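Local atomic coordinates of Zn-dependent hydrolase, glyoxylase (Echinicola vietnamensis, PDB entry 6T5K), a protein that probably hydrolyses the ring of beta-lactam antibiotics, carbapenems among them, as a zinc-dependent class B metallo-beta-lactamase. Residues 98-103 / 180-185; 126-131 / 163-168; 81-86 / 113-118; 57-62 / 68-73. All coordinates share one frame; numbering follows the deposited sequence. Where two conformers were deposited one is given.

Interaction 1: residues 98-103 / 180-185. With ZN (zinc ion), chain G; ZN (zinc ion), chain H.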
loop_
_atom_site.group_PDB
_atom_site.type_symbol
_atom_site.label_atom_id
_atom_site.label_comp_id
_atom_site.label_asym_id
_atom_site.label_seq_id
_atom_site.Cartn_x
_atom_site.Cartn_y
_atom_site.Cartn_z
ATOM N N ALA A 98 6.061 -0.335 -4.399
ATOM C CA ALA A 98 5.030 -1.197 -4.981
ATOM C C ALA A 98 4.923 -2.423 -4.085
ATOM O O ALA A 98 5.897 -3.169 -3.943
ATOM C CB ALA A 98 5.409 -1.648 -6.385
ATOM N N THR A 99 3.770 -2.607 -3.450
ATOM C CA THR A 99 3.678 -3.659 -2.443
ATOM C C THR A 99 3.438 -5.058 -3.010
ATOM O O THR A 99 3.502 -6.028 -2.241
ATOM C CB THR A 99 2.669 -3.306 -1.337
ATOM O OG1 THR A 99 1.354 -3.176 -1.855
ATOM C CG2 THR A 99 3.100 -2.043 -0.586
ATOM N N HIS A 100 3.132 -5.189 -4.290
ATOM C CA HIS A 100 3.273 -6.447 -5.025
ATOM C C HIS A 100 3.232 -6.096 -6.505
ATOM O O HIS A 100 3.156 -4.921 -6.879
ATOM C CB HIS A 100 2.287 -7.570 -4.639
ATOM C CG HIS A 100 0.838 -7.258 -4.855
ATOM N ND1 HIS A 100 0.088 -6.536 -3.955
ATOM C CD2 HIS A 100 -0.021 -7.644 -5.830
ATOM C CE1 HIS A 100 -1.156 -6.438 -4.397
ATOM N NE2 HIS A 100 -1.252 -7.111 -5.524
ATOM N N PHE A 101 3.308 -7.109 -7.352
ATOM C CA PHE A 101 3.519 -6.858 -8.780
ATOM C C PHE A 101 2.267 -6.484 -9.570
ATOM O O PHE A 101 2.388 -6.173 -10.757
ATOM C CB PHE A 101 4.197 -8.064 -9.446
ATOM C CG PHE A 101 3.279 -9.228 -9.724
ATOM C CD1 PHE A 101 3.067 -10.215 -8.754
ATOM C CD2 PHE A 101 2.662 -9.361 -10.969
ATOM C CE1 PHE A 101 2.246 -11.290 -9.019
ATOM C CE2 PHE A 101 1.846 -10.468 -11.242
ATOM C CZ PHE A 101 1.625 -11.417 -10.255
ATOM N N HIS A 102 1.079 -6.492 -8.969
ATOM C CA HIS A 102 -0.137 -6.225 -9.730
ATOM C C HIS A 102 -0.282 -4.729 -10.068
ATOM O O HIS A 102 0.361 -3.859 -9.493
ATOM C CB HIS A 102 -1.364 -6.663 -8.942
ATOM C CG HIS A 102 -1.563 -8.139 -8.880
ATOM N ND1 HIS A 102 -2.349 -8.736 -7.913
ATOM C CD2 HIS A 102 -1.117 -9.139 -9.675
ATOM C CE1 HIS A 102 -2.376 -10.037 -8.119
ATOM N NE2 HIS A 102 -1.633 -10.310 -9.177
ATOM N N LEU A 103 -1.206 -4.429 -10.982
ATOM C CA LEU A 103 -1.334 -3.058 -11.502
ATOM C C LEU A 103 -1.902 -2.063 -10.490
ATOM O O LEU A 103 -1.628 -0.861 -10.609
ATOM C CB LEU A 103 -2.122 -3.073 -12.813
ATOM C CG LEU A 103 -1.364 -3.716 -13.982
ATOM C CD1 LEU A 103 -2.322 -3.874 -15.149
ATOM C CD2 LEU A 103 -0.161 -2.876 -14.416
ATOM N N GLY A 180 -1.361 -2.740 4.836
ATOM C CA GLY A 180 -1.352 -4.167 4.571
ATOM C C GLY A 180 -1.392 -4.518 3.105
ATOM O O GLY A 180 -1.024 -5.631 2.739
ATOM N N GLY A 181 -1.794 -3.576 2.258
ATOM C CA GLY A 181 -1.975 -3.888 0.853
ATOM C C GLY A 181 -2.972 -5.022 0.697
ATOM O O GLY A 181 -3.777 -5.288 1.594
ATOM N N CYS A 182 -2.889 -5.708 -0.454
ATOM C CA CYS A 182 -3.942 -6.663 -0.768
ATOM C C CYS A 182 -3.826 -7.947 0.024
ATOM O O CYS A 182 -4.720 -8.795 -0.075
ATOM C CB CYS A 182 -4.025 -6.921 -2.241
ATOM S SG CYS A 182 -4.226 -5.368 -3.132
ATOM N N LEU A 183 -2.739 -8.102 0.791
ATOM C CA LEU A 183 -2.603 -9.209 1.730
ATOM C C LEU A 183 -3.578 -9.092 2.880
ATOM O O LEU A 183 -3.906 -10.112 3.500
ATOM C CB LEU A 183 -1.176 -9.174 2.289
ATOM C CG LEU A 183 -0.687 -10.176 3.317
ATOM C CD1 LEU A 183 -0.701 -11.555 2.757
ATOM C CD2 LEU A 183 0.702 -9.718 3.749
ATOM N N ILE A 184 -4.019 -7.876 3.210
ATOM C CA ILE A 184 -4.951 -7.653 4.304
ATOM C C ILE A 184 -6.301 -7.246 3.738
ATOM O O ILE A 184 -6.376 -6.349 2.890
ATOM C CB ILE A 184 -4.434 -6.611 5.306
ATOM C CG1 ILE A 184 -3.058 -7.036 5.866
ATOM C CG2 ILE A 184 -5.489 -6.362 6.405
ATOM C CD1 ILE A 184 -3.044 -8.419 6.485
ATOM N N LYS A 185 -7.357 -7.925 4.200
ATOM C CA LYS A 185 -8.731 -7.641 3.814
ATOM C C LYS A 185 -9.413 -6.689 4.783
ATOM O O LYS A 185 -9.124 -6.673 5.981
ATOM C CB LYS A 185 -9.562 -8.919 3.742
ATOM C CG LYS A 185 -8.994 -9.930 2.787
ATOM C CD LYS A 185 -8.870 -9.365 1.389
ATOM C CE LYS A 185 -8.538 -10.480 0.372
ATOM N NZ LYS A 185 -8.433 -9.980 -0.989
HETATM ZN ZN ZN G . -3.048 -7.816 -6.236
HETATM ZN ZN ZN H . -5.394 -5.640 -4.858
HETATM O O HOH W 1 -0.066 -5.403 -1.484
HETATM O O HOH W 2 -4.435 -6.552 -6.523
HETATM O O HOH W 3 -6.550 -7.498 -4.160
#
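H100 and C182 meet here as ligands of two different zinc ions, and it is the metals more than any direct bond that tie them together. C182 SG lies 3.5 Å from H100 CE1, close to the plane of the imidazole and at its edge. H100 NE2 holds the first zinc at 2.1 Å, and H102 ND1 binds the same ion. C182 SG holds the second zinc, also at 2.1 Å. Water 2 bridges both metals, as in dinuclear B1 enzymes, where such a ligand is thought to attack the lactam.

Behind the metals, water 1 joins the segments. It accepts from H100 ND1 at 2.7 Å and from C182 N at 3.0 Å, and it donates to T99 OG1, which is also hydrogen-bonded to D71. The ND1 bond fixes the rotation of the ring and leaves NE2 to face the metal. C182 SG, beside its backbone N with chi1 at -55°, is directed at the second zinc. Glycine suits position 181: its phi is positive, it is the second residue of a type II' turn, and its CA comes to 4.3 Å from T99 OG1, which leaves little room for a side chain.

H100, H102 and D104 form the HxHxD motif of the superfamily. H163 completes the three-histidine site, while D104 and H223 join C182 at the other. Residues 98-103 run from strand 92-98 of one sheet into helix 103-106; residues 180-185 leave strand 177-181 of the other sheet, with L183 resting on helix 201-212 and I184 on helix 230-239.

Interaction 2: residues 126-131 / 163-168. With ZN (zinc ion), chain G.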
loop_
_atom_site.group_PDB
_atom_site.type_symbol
_atom_site.label_atom_id
_atom_site.label_comp_id
_atom_site.label_asym_id
_atom_site.label_seq_id
_atom_site.Cartn_x
_atom_site.Cartn_y
_atom_site.Cartn_z
ATOM N N LEU A 126 10.213 -7.267 -8.735
ATOM C CA LEU A 126 10.863 -6.786 -9.951
ATOM C C LEU A 126 10.765 -7.820 -11.069
ATOM O O LEU A 126 10.374 -7.501 -12.196
ATOM C CB LEU A 126 12.316 -6.450 -9.666
ATOM C CG LEU A 126 12.533 -5.060 -9.053
ATOM C CD1 LEU A 126 11.954 -4.945 -7.667
ATOM C CD2 LEU A 126 14.024 -4.739 -9.037
ATOM N N SER A 127 11.104 -9.074 -10.772
ATOM C CA SER A 127 11.080 -10.101 -11.813
ATOM C C SER A 127 9.651 -10.410 -12.240
ATOM O O SER A 127 9.376 -10.550 -13.434
ATOM C CB SER A 127 11.805 -11.354 -11.350
ATOM O OG SER A 127 11.430 -11.694 -10.044
ATOM N N LEU A 128 8.713 -10.451 -11.290
ATOM C CA LEU A 128 7.325 -10.714 -11.664
ATOM C C LEU A 128 6.768 -9.594 -12.537
ATOM O O LEU A 128 6.051 -9.853 -13.506
ATOM C CB LEU A 128 6.487 -10.899 -10.403
ATOM C CG LEU A 128 6.751 -12.216 -9.709
ATOM C CD1 LEU A 128 6.218 -12.190 -8.312
ATOM C CD2 LEU A 128 6.116 -13.398 -10.472
ATOM N N ALA A 129 7.085 -8.345 -12.211
ATOM C CA ALA A 129 6.617 -7.235 -13.039
ATOM C C ALA A 129 7.156 -7.381 -14.451
ATOM O O ALA A 129 6.422 -7.234 -15.437
ATOM C CB ALA A 129 7.074 -5.919 -12.427
ATOM N N SER A 130 8.445 -7.681 -14.566
ATOM C CA SER A 130 9.044 -7.833 -15.879
ATOM C C SER A 130 8.388 -8.966 -16.652
ATOM O O SER A 130 8.070 -8.821 -17.838
ATOM C CB SER A 130 10.537 -8.090 -15.713
ATOM O OG SER A 130 11.110 -8.324 -16.982
ATOM N N GLN A 131 8.154 -10.098 -16.002
ATOM C CA GLN A 131 7.580 -11.211 -16.731
ATOM C C GLN A 131 6.165 -10.916 -17.197
ATOM O O GLN A 131 5.693 -11.531 -18.159
ATOM C CB GLN A 131 7.513 -12.470 -15.889
ATOM C CG GLN A 131 8.780 -13.044 -15.405
ATOM C CD GLN A 131 8.496 -14.055 -14.311
ATOM O OE1 GLN A 131 7.596 -14.865 -14.446
ATOM N NE2 GLN A 131 9.298 -14.037 -13.230
ATOM N N HIS A 163 -1.743 -12.950 -0.700
ATOM C CA HIS A 163 -2.428 -12.463 -1.891
ATOM C C HIS A 163 -1.600 -12.721 -3.141
ATOM O O HIS A 163 -2.130 -13.115 -4.188
ATOM C CB HIS A 163 -2.677 -10.965 -1.735
ATOM C CG HIS A 163 -3.177 -10.324 -2.979
ATOM N ND1 HIS A 163 -4.443 -10.535 -3.486
ATOM C CD2 HIS A 163 -2.565 -9.483 -3.838
ATOM C CE1 HIS A 163 -4.594 -9.838 -4.597
ATOM N NE2 HIS A 163 -3.471 -9.190 -4.832
ATOM N N THR A 164 -0.292 -12.526 -3.042
ATOM C CA THR A 164 0.651 -12.964 -4.067
ATOM C C THR A 164 1.890 -13.525 -3.371
ATOM O O THR A 164 2.034 -13.449 -2.141
ATOM C CB THR A 164 1.097 -11.832 -5.003
ATOM O OG1 THR A 164 1.665 -10.785 -4.213
ATOM C CG2 THR A 164 -0.058 -11.314 -5.842
ATOM N N GLN A 165 2.802 -14.101 -4.159
ATOM C CA GLN A 165 4.019 -14.628 -3.562
ATOM C C GLN A 165 4.943 -13.540 -3.048
ATOM O O GLN A 165 5.740 -13.804 -2.137
ATOM C CB GLN A 165 4.800 -15.494 -4.539
ATOM C CG GLN A 165 5.215 -14.804 -5.836
ATOM C CD GLN A 165 6.157 -15.631 -6.638
ATOM O OE1 GLN A 165 5.784 -16.208 -7.648
ATOM N NE2 GLN A 165 7.377 -15.696 -6.205
ATOM N N ASP A 166 4.850 -12.323 -3.604
ATOM C CA ASP A 166 5.806 -11.248 -3.378
ATOM C C ASP A 166 5.268 -10.132 -2.482
ATOM O O ASP A 166 5.961 -9.119 -2.324
ATOM C CB ASP A 166 6.223 -10.653 -4.724
ATOM C CG ASP A 166 5.038 -10.061 -5.502
ATOM O OD1 ASP A 166 3.945 -10.671 -5.519
ATOM O OD2 ASP A 166 5.226 -8.977 -6.116
ATOM N N ASN A 167 4.064 -10.265 -1.977
ATOM C CA ASN A 167 3.481 -9.156 -1.255
ATOM C C ASN A 167 4.230 -8.724 0.002
ATOM O O ASN A 167 4.694 -9.535 0.717
ATOM C CB ASN A 167 1.970 -9.320 -1.046
ATOM C CG ASN A 167 1.572 -10.644 -0.386
ATOM O OD1 ASN A 167 0.461 -11.085 -0.493
ATOM N ND2 ASN A 167 2.446 -11.190 0.303
ATOM N N VAL A 168 4.321 -7.415 0.200
ATOM C CA VAL A 168 4.996 -6.829 1.344
ATOM C C VAL A 168 4.066 -5.851 2.026
ATOM O O VAL A 168 3.090 -5.386 1.439
ATOM C CB VAL A 168 6.330 -6.131 1.005
ATOM C CG1 VAL A 168 7.292 -7.167 0.462
ATOM C CG2 VAL A 168 6.118 -5.038 -0.018
HETATM ZN ZN ZN G . -3.048 -7.816 -6.236
HETATM O O HOH W 2 -4.435 -6.552 -6.523
#
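L128 reaches from helix 123-131 to Q165 and D166, its CB already directed at their loop. CG, anti to the carbonyl carbon with chi1 at -73°, carries both methyls across. CD1 does most of the touching: it sits squarely over one face of the D166 carboxylate, 3.7 Å from D166 CG. The same methyl meets Q165 CG, also at 3.7 Å, and so rests against both a carboxylate face and an aliphatic methylene. A branched apolar side chain fits this place because the carboxylate spends its polarity elsewhere. T164 OG1 donates to D166 OD1 at 2.6 Å from the opposite face, above the carboxylate plane, and D166 OD2 is hydrogen-bonded to T125.

In the alpha-beta/beta-alpha fold of metallo-beta-lactamases, residues 163-168 lie in the loop leading into strand 169-172 of the smaller sheet, whereas the helix follows strand 119-122 of the larger one. H163, first of these residues, binds a zinc ion through NE2 at 2.0 Å, and a nearly straight bond (170°) from T164 N to N167 OD1, 3.0 Å long, braces the loop. The other methyl of L128, CD2, ends 4.0 Å from Q165 OE1, where the extended glutamine chain passes obliquely across the leucine.

Interaction 3: residues 81-86 / 113-118. With EDO (1,2-ethanediol), chain D; EDO (1,2-ethanediol), chain F.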
loop_
_atom_site.group_PDB
_atom_site.type_symbol
_atom_site.label_atom_id
_atom_site.label_comp_id
_atom_site.label_asym_id
_atom_site.label_seq_id
_atom_site.Cartn_x
_atom_site.Cartn_y
_atom_site.Cartn_z
ATOM N N GLU A 81 -2.248 12.674 -10.955
ATOM C CA GLU A 81 -3.087 13.483 -10.078
ATOM C C GLU A 81 -2.577 13.444 -8.642
ATOM O O GLU A 81 -2.524 14.474 -7.954
ATOM C CB GLU A 81 -4.521 12.963 -10.140
ATOM C CG GLU A 81 -5.568 13.999 -10.023
ATOM C CD GLU A 81 -6.967 13.441 -10.155
ATOM O OE1 GLU A 81 -7.810 13.863 -9.355
ATOM O OE2 GLU A 81 -7.235 12.607 -11.055
ATOM N N LEU A 82 -2.212 12.258 -8.170
ATOM C CA LEU A 82 -1.621 12.138 -6.848
ATOM C C LEU A 82 -0.367 12.998 -6.733
ATOM O O LEU A 82 -0.184 13.721 -5.752
ATOM C CB LEU A 82 -1.323 10.662 -6.580
ATOM C CG LEU A 82 -0.607 10.272 -5.289
ATOM C CD1 LEU A 82 -1.355 10.757 -4.052
ATOM C CD2 LEU A 82 -0.436 8.759 -5.240
ATOM N N LEU A 83 0.537 12.891 -7.704
ATOM C CA LEU A 83 1.799 13.604 -7.613
ATOM C C LEU A 83 1.578 15.101 -7.714
ATOM O O LEU A 83 2.292 15.874 -7.071
ATOM C CB LEU A 83 2.750 13.078 -8.690
ATOM C CG LEU A 83 3.322 11.713 -8.309
ATOM C CD1 LEU A 83 3.878 10.966 -9.477
ATOM C CD2 LEU A 83 4.395 11.931 -7.288
ATOM N N SER A 84 0.602 15.530 -8.519
ATOM C CA SER A 84 0.273 16.947 -8.593
ATOM C C SER A 84 -0.155 17.479 -7.234
ATOM O O SER A 84 0.237 18.579 -6.845
ATOM C CB SER A 84 -0.833 17.162 -9.625
ATOM O OG SER A 84 -1.126 18.542 -9.794
ATOM N N PHE A 85 -0.943 16.704 -6.486
ATOM C CA PHE A 85 -1.346 17.147 -5.166
ATOM C C PHE A 85 -0.138 17.276 -4.251
ATOM O O PHE A 85 0.008 18.269 -3.532
ATOM C CB PHE A 85 -2.334 16.167 -4.577
ATOM C CG PHE A 85 -2.650 16.442 -3.153
ATOM C CD1 PHE A 85 -3.349 17.586 -2.800
ATOM C CD2 PHE A 85 -2.223 15.592 -2.160
ATOM C CE1 PHE A 85 -3.647 17.852 -1.475
ATOM C CE2 PHE A 85 -2.528 15.855 -0.818
ATOM C CZ PHE A 85 -3.249 16.984 -0.491
ATOM N N LEU A 86 0.729 16.266 -4.243
ATOM C CA LEU A 86 1.911 16.330 -3.388
ATOM C C LEU A 86 2.768 17.529 -3.744
ATOM O O LEU A 86 3.328 18.186 -2.858
ATOM C CB LEU A 86 2.716 15.035 -3.504
ATOM C CG LEU A 86 1.914 13.816 -3.052
ATOM C CD1 LEU A 86 2.674 12.528 -3.266
ATOM C CD2 LEU A 86 1.552 13.954 -1.557
ATOM N N HIS A 113 8.919 7.723 -11.976
ATOM C CA HIS A 113 10.223 7.659 -12.599
ATOM C C HIS A 113 10.494 8.915 -13.409
ATOM O O HIS A 113 11.602 9.450 -13.372
ATOM C CB HIS A 113 10.283 6.426 -13.477
ATOM C CG HIS A 113 10.183 5.141 -12.720
ATOM N ND1 HIS A 113 9.915 3.942 -13.335
ATOM C CD2 HIS A 113 10.329 4.866 -11.395
ATOM C CE1 HIS A 113 9.882 2.983 -12.422
ATOM N NE2 HIS A 113 10.115 3.520 -11.235
ATOM N N ALA A 114 9.487 9.427 -14.101
ATOM C CA ALA A 114 9.663 10.647 -14.883
ATOM C C ALA A 114 10.166 11.803 -14.026
ATOM O O ALA A 114 10.870 12.699 -14.521
ATOM C CB ALA A 114 8.322 11.019 -15.494
ATOM N N ARG A 115 9.794 11.814 -12.753
ATOM C CA ARG A 115 10.186 12.838 -11.802
ATOM C C ARG A 115 11.450 12.481 -11.030
ATOM O O ARG A 115 11.815 13.200 -10.088
ATOM C CB ARG A 115 9.038 13.084 -10.824
ATOM C CG ARG A 115 7.824 13.728 -11.470
ATOM C CD ARG A 115 6.573 13.582 -10.594
ATOM N NE ARG A 115 5.486 14.405 -11.081
ATOM C CZ ARG A 115 4.660 14.056 -12.064
ATOM N NH1 ARG A 115 4.777 12.873 -12.649
ATOM N NH2 ARG A 115 3.716 14.908 -12.469
ATOM N N ASN A 116 12.131 11.407 -11.424
ATOM C CA ASN A 116 13.354 10.976 -10.748
ATOM C C ASN A 116 13.088 10.616 -9.300
ATOM O O ASN A 116 13.981 10.711 -8.458
ATOM C CB ASN A 116 14.465 12.002 -10.948
ATOM C CG ASN A 116 14.909 12.061 -12.407
ATOM O OD1 ASN A 116 14.908 11.067 -13.135
ATOM N ND2 ASN A 116 15.262 13.272 -12.847
ATOM N N ILE A 117 11.890 10.119 -9.024
ATOM C CA ILE A 117 11.558 9.568 -7.709
ATOM C C ILE A 117 11.825 8.077 -7.768
ATOM O O ILE A 117 11.268 7.390 -8.632
ATOM C CB ILE A 117 10.100 9.849 -7.330
ATOM C CG1 ILE A 117 9.803 11.349 -7.343
ATOM C CG2 ILE A 117 9.808 9.270 -5.921
ATOM C CD1 ILE A 117 8.319 11.691 -7.358
ATOM N N PRO A 118 12.637 7.525 -6.873
ATOM C CA PRO A 118 12.978 6.110 -6.980
ATOM C C PRO A 118 11.841 5.226 -6.511
ATOM O O PRO A 118 11.093 5.578 -5.596
ATOM C CB PRO A 118 14.166 5.966 -6.025
ATOM C CG PRO A 118 13.969 7.063 -5.015
ATOM C CD PRO A 118 13.398 8.207 -5.816
HETATM C C1 EDO D . 13.179 9.791 -15.769
HETATM O O1 EDO D . 13.341 11.197 -16.002
HETATM C C2 EDO D . 12.706 9.097 -17.047
HETATM O O2 EDO D . 11.910 7.944 -16.740
HETATM C C1 EDO F . 8.318 1.228 -16.789
HETATM O O1 EDO F . 9.153 0.116 -16.350
HETATM C C2 EDO F . 8.228 2.438 -15.823
HETATM O O2 EDO F . 9.098 3.597 -16.110
#
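L83 and R115 both set CG beside their own backbone N and anti to the carbonyl carbon, with chi1 at -76° and -68°, and these settings send the two side chains past each other in opposite directions. R115 then runs extended from CG to NE, which carries its guanidinium alongside the leucine. L83 CB lies over one face of that flat group, 3.8 Å above its plane and offset toward the rim. L83 CD1 continues along it, 3.8 Å from R115 NH1 and 3.9 Å from R115 CD. The second methyl, L83 CD2, turns to the buried side and meets I117 CD1 at 3.9 Å.

Leucine suits the place because its two methyls can serve two different neighbours, a partly exposed arginine and a buried isoleucine. N116, between these two, has a positive phi and is the C-prime residue of the Schellman motif that closes helix 109-114, with I117 N reaching back to F112 O. The contact joins this helix end to helix 76-88, on the outer side of the larger sheet; F112 also packs on L83, and V93 of strand 92-98 touches I117.

R115 NE makes a salt bridge with E87, and NH1 bonds to A111 O. NE and NH1 thus bond to oxygens while one face of the group serves as an apolar surface, so across these two segments the hold is van der Waals contact, and the charge is met by residues beside them.

Interaction 4: residues 57-62 / 68-73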
loop_
_atom_site.group_PDB
_atom_site.type_symbol
_atom_site.label_atom_id
_atom_site.label_comp_id
_atom_site.label_asym_id
_atom_site.label_seq_id
_atom_site.Cartn_x
_atom_site.Cartn_y
_atom_site.Cartn_z
ATOM N N ASN A 57 -6.692 1.066 -2.509
ATOM C CA ASN A 57 -6.036 1.925 -1.542
ATOM C C ASN A 57 -4.519 1.886 -1.693
ATOM O O ASN A 57 -3.934 0.838 -1.964
ATOM C CB ASN A 57 -6.347 1.483 -0.112
ATOM C CG ASN A 57 -7.805 1.528 0.205
ATOM O OD1 ASN A 57 -8.575 2.345 -0.344
ATOM N ND2 ASN A 57 -8.216 0.652 1.109
ATOM N N GLY A 58 -3.894 3.042 -1.493
ATOM C CA GLY A 58 -2.503 3.105 -1.109
ATOM C C GLY A 58 -2.359 4.023 0.089
ATOM O O GLY A 58 -3.342 4.540 0.629
ATOM N N MET A 59 -1.116 4.224 0.491
ATOM C CA MET A 59 -0.822 5.015 1.678
ATOM C C MET A 59 0.202 6.076 1.299
ATOM O O MET A 59 1.076 5.828 0.473
ATOM C CB MET A 59 -0.270 4.135 2.818
ATOM C CG MET A 59 0.104 4.939 4.076
ATOM S SD MET A 59 0.504 3.895 5.511
ATOM C CE MET A 59 2.118 3.283 5.056
ATOM N N ILE A 60 0.083 7.248 1.902
ATOM C CA ILE A 60 1.117 8.270 1.876
ATOM C C ILE A 60 1.524 8.521 3.315
ATOM O O ILE A 60 0.663 8.726 4.177
ATOM C CB ILE A 60 0.626 9.585 1.248
ATOM C CG1 ILE A 60 -0.202 9.326 0.003
ATOM C CG2 ILE A 60 1.834 10.477 0.919
ATOM C CD1 ILE A 60 -0.907 10.548 -0.472
ATOM N N VAL A 61 2.828 8.510 3.581
ATOM C CA VAL A 61 3.370 8.958 4.852
ATOM C C VAL A 61 4.023 10.302 4.601
ATOM O O VAL A 61 4.806 10.430 3.659
ATOM C CB VAL A 61 4.381 7.946 5.401
ATOM C CG1 VAL A 61 4.900 8.405 6.773
ATOM C CG2 VAL A 61 3.725 6.576 5.452
ATOM N N ILE A 62 3.677 11.301 5.418
ATOM C CA ILE A 62 4.187 12.665 5.270
ATOM C C ILE A 62 4.746 13.121 6.612
ATOM O O ILE A 62 4.053 13.069 7.636
ATOM C CB ILE A 62 3.101 13.638 4.772
ATOM C CG1 ILE A 62 2.489 13.131 3.463
ATOM C CG2 ILE A 62 3.691 15.026 4.568
ATOM C CD1 ILE A 62 1.341 13.991 2.906
ATOM N N VAL A 68 6.561 9.588 1.463
ATOM C CA VAL A 68 6.765 8.308 0.794
ATOM C C VAL A 68 5.408 7.717 0.453
ATOM O O VAL A 68 4.485 7.769 1.263
ATOM C CB VAL A 68 7.560 7.351 1.695
ATOM C CG1 VAL A 68 7.535 5.939 1.120
ATOM C CG2 VAL A 68 8.988 7.885 1.913
ATOM N N VAL A 69 5.274 7.194 -0.761
ATOM C CA VAL A 69 4.016 6.639 -1.244
ATOM C C VAL A 69 4.112 5.117 -1.321
ATOM O O VAL A 69 5.100 4.571 -1.820
ATOM C CB VAL A 69 3.661 7.239 -2.614
ATOM C CG1 VAL A 69 2.381 6.624 -3.157
ATOM C CG2 VAL A 69 3.557 8.750 -2.526
ATOM N N PHE A 70 3.069 4.449 -0.847
ATOM C CA PHE A 70 2.898 3.009 -0.976
ATOM C C PHE A 70 1.776 2.770 -1.961
ATOM O O PHE A 70 0.638 3.184 -1.712
ATOM C CB PHE A 70 2.543 2.366 0.364
ATOM C CG PHE A 70 3.719 2.248 1.285
ATOM C CD1 PHE A 70 4.183 3.349 1.971
ATOM C CD2 PHE A 70 4.402 1.030 1.431
ATOM C CE1 PHE A 70 5.275 3.247 2.786
ATOM C CE2 PHE A 70 5.499 0.958 2.222
ATOM C CZ PHE A 70 5.912 2.058 2.930
ATOM N N ASP A 71 2.122 2.109 -3.063
ATOM C CA ASP A 71 1.271 1.780 -4.201
ATOM C C ASP A 71 0.948 3.008 -5.041
ATOM O O ASP A 71 0.739 4.119 -4.525
ATOM C CB ASP A 71 -0.019 1.074 -3.804
ATOM C CG ASP A 71 0.193 -0.378 -3.418
ATOM O OD1 ASP A 71 1.350 -0.844 -3.362
ATOM O OD2 ASP A 71 -0.828 -1.052 -3.149
ATOM N N THR A 72 0.925 2.801 -6.323
ATOM C CA THR A 72 0.357 3.794 -7.216
ATOM C C THR A 72 -1.117 3.481 -7.435
ATOM O O THR A 72 -1.540 2.327 -7.298
ATOM C CB THR A 72 1.049 3.776 -8.579
ATOM O OG1 THR A 72 0.764 2.558 -9.278
ATOM C CG2 THR A 72 2.545 3.899 -8.436
ATOM N N PRO A 73 -1.920 4.485 -7.762
ATOM C CA PRO A 73 -3.185 4.200 -8.446
ATOM C C PRO A 73 -2.952 3.317 -9.671
ATOM O O PRO A 73 -1.825 3.209 -10.159
ATOM C CB PRO A 73 -3.707 5.590 -8.821
ATOM C CG PRO A 73 -3.062 6.526 -7.797
ATOM C CD PRO A 73 -1.686 5.926 -7.581
#
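F70 N donates to M59 O over 2.8 Å in an almost perfectly straight bond (178°), and M59 N returns one to F70 O at 3.0 Å. Two residues along, V61 and V68 form a second hydrogen-bonded pair, with 2.9 Å from V61 N to V68 O and 2.9 Å from V68 N to V61 O. Between them lies the non-hydrogen-bonded pair I60 and V69, where V69 CA approaches M59 O at 3.5 Å as a CA-H...O contact. Strands 54-63 and 66-70 thereby form an antiparallel beta hairpin in the larger sheet of the metallo-beta-lactamase fold.

Side chains alternate across the two faces. On one, M59 and F70 lie side by side; a bend at the end of the methionine (chi3 74°) brings M59 CE to 3.7 Å from F70 CD1. V61 and V68 share this face, which packs on V154, V156, V177 and F179 of the smaller sheet, so methionine, phenylalanine and valine side chains fill the space between the sheets. On the opposite face I60 CG2 and V69 CG2 stand 4.2 Å apart, and I60 touches L82 of helix 76-88. At the end of the ladder G58 CA comes within 3.2 Å of F70 O, a closeness that suits a residue without a side chain.

D71, whose phi is positive (72°), follows the strand, and its OD1 is hydrogen-bonded to T99; N57 ND2 bonds to P221 O and G224 O. The chemistry thus divides: backbone bonds and apolar side chains hold the hairpin, while polar side chains gather at the end that approaches the zinc site.

Overall arrangement
Interactions 1 and 4 lie in the core, their centres each about 6 Å from the centre of the chain; interactions 2 and 3 lie farther out: L128 and Q165 are partly exposed in the former, R115 in the latter. Interactions 1 and 2 share a zinc ion, and T99 O and V168 N form a probable hydrogen bond between them. Interaction 4 meets interaction 1 at the zinc-side end of the hairpin, and interaction 3 where L82 packs on I60, as helix 76-88 covers the hairpin. The chemistry follows position: metal ligands and a water where the two sheets' loops converge, backbone bonds within the sheet, and leucine methyls against polar and apolar side chains alike where helices lie outside it.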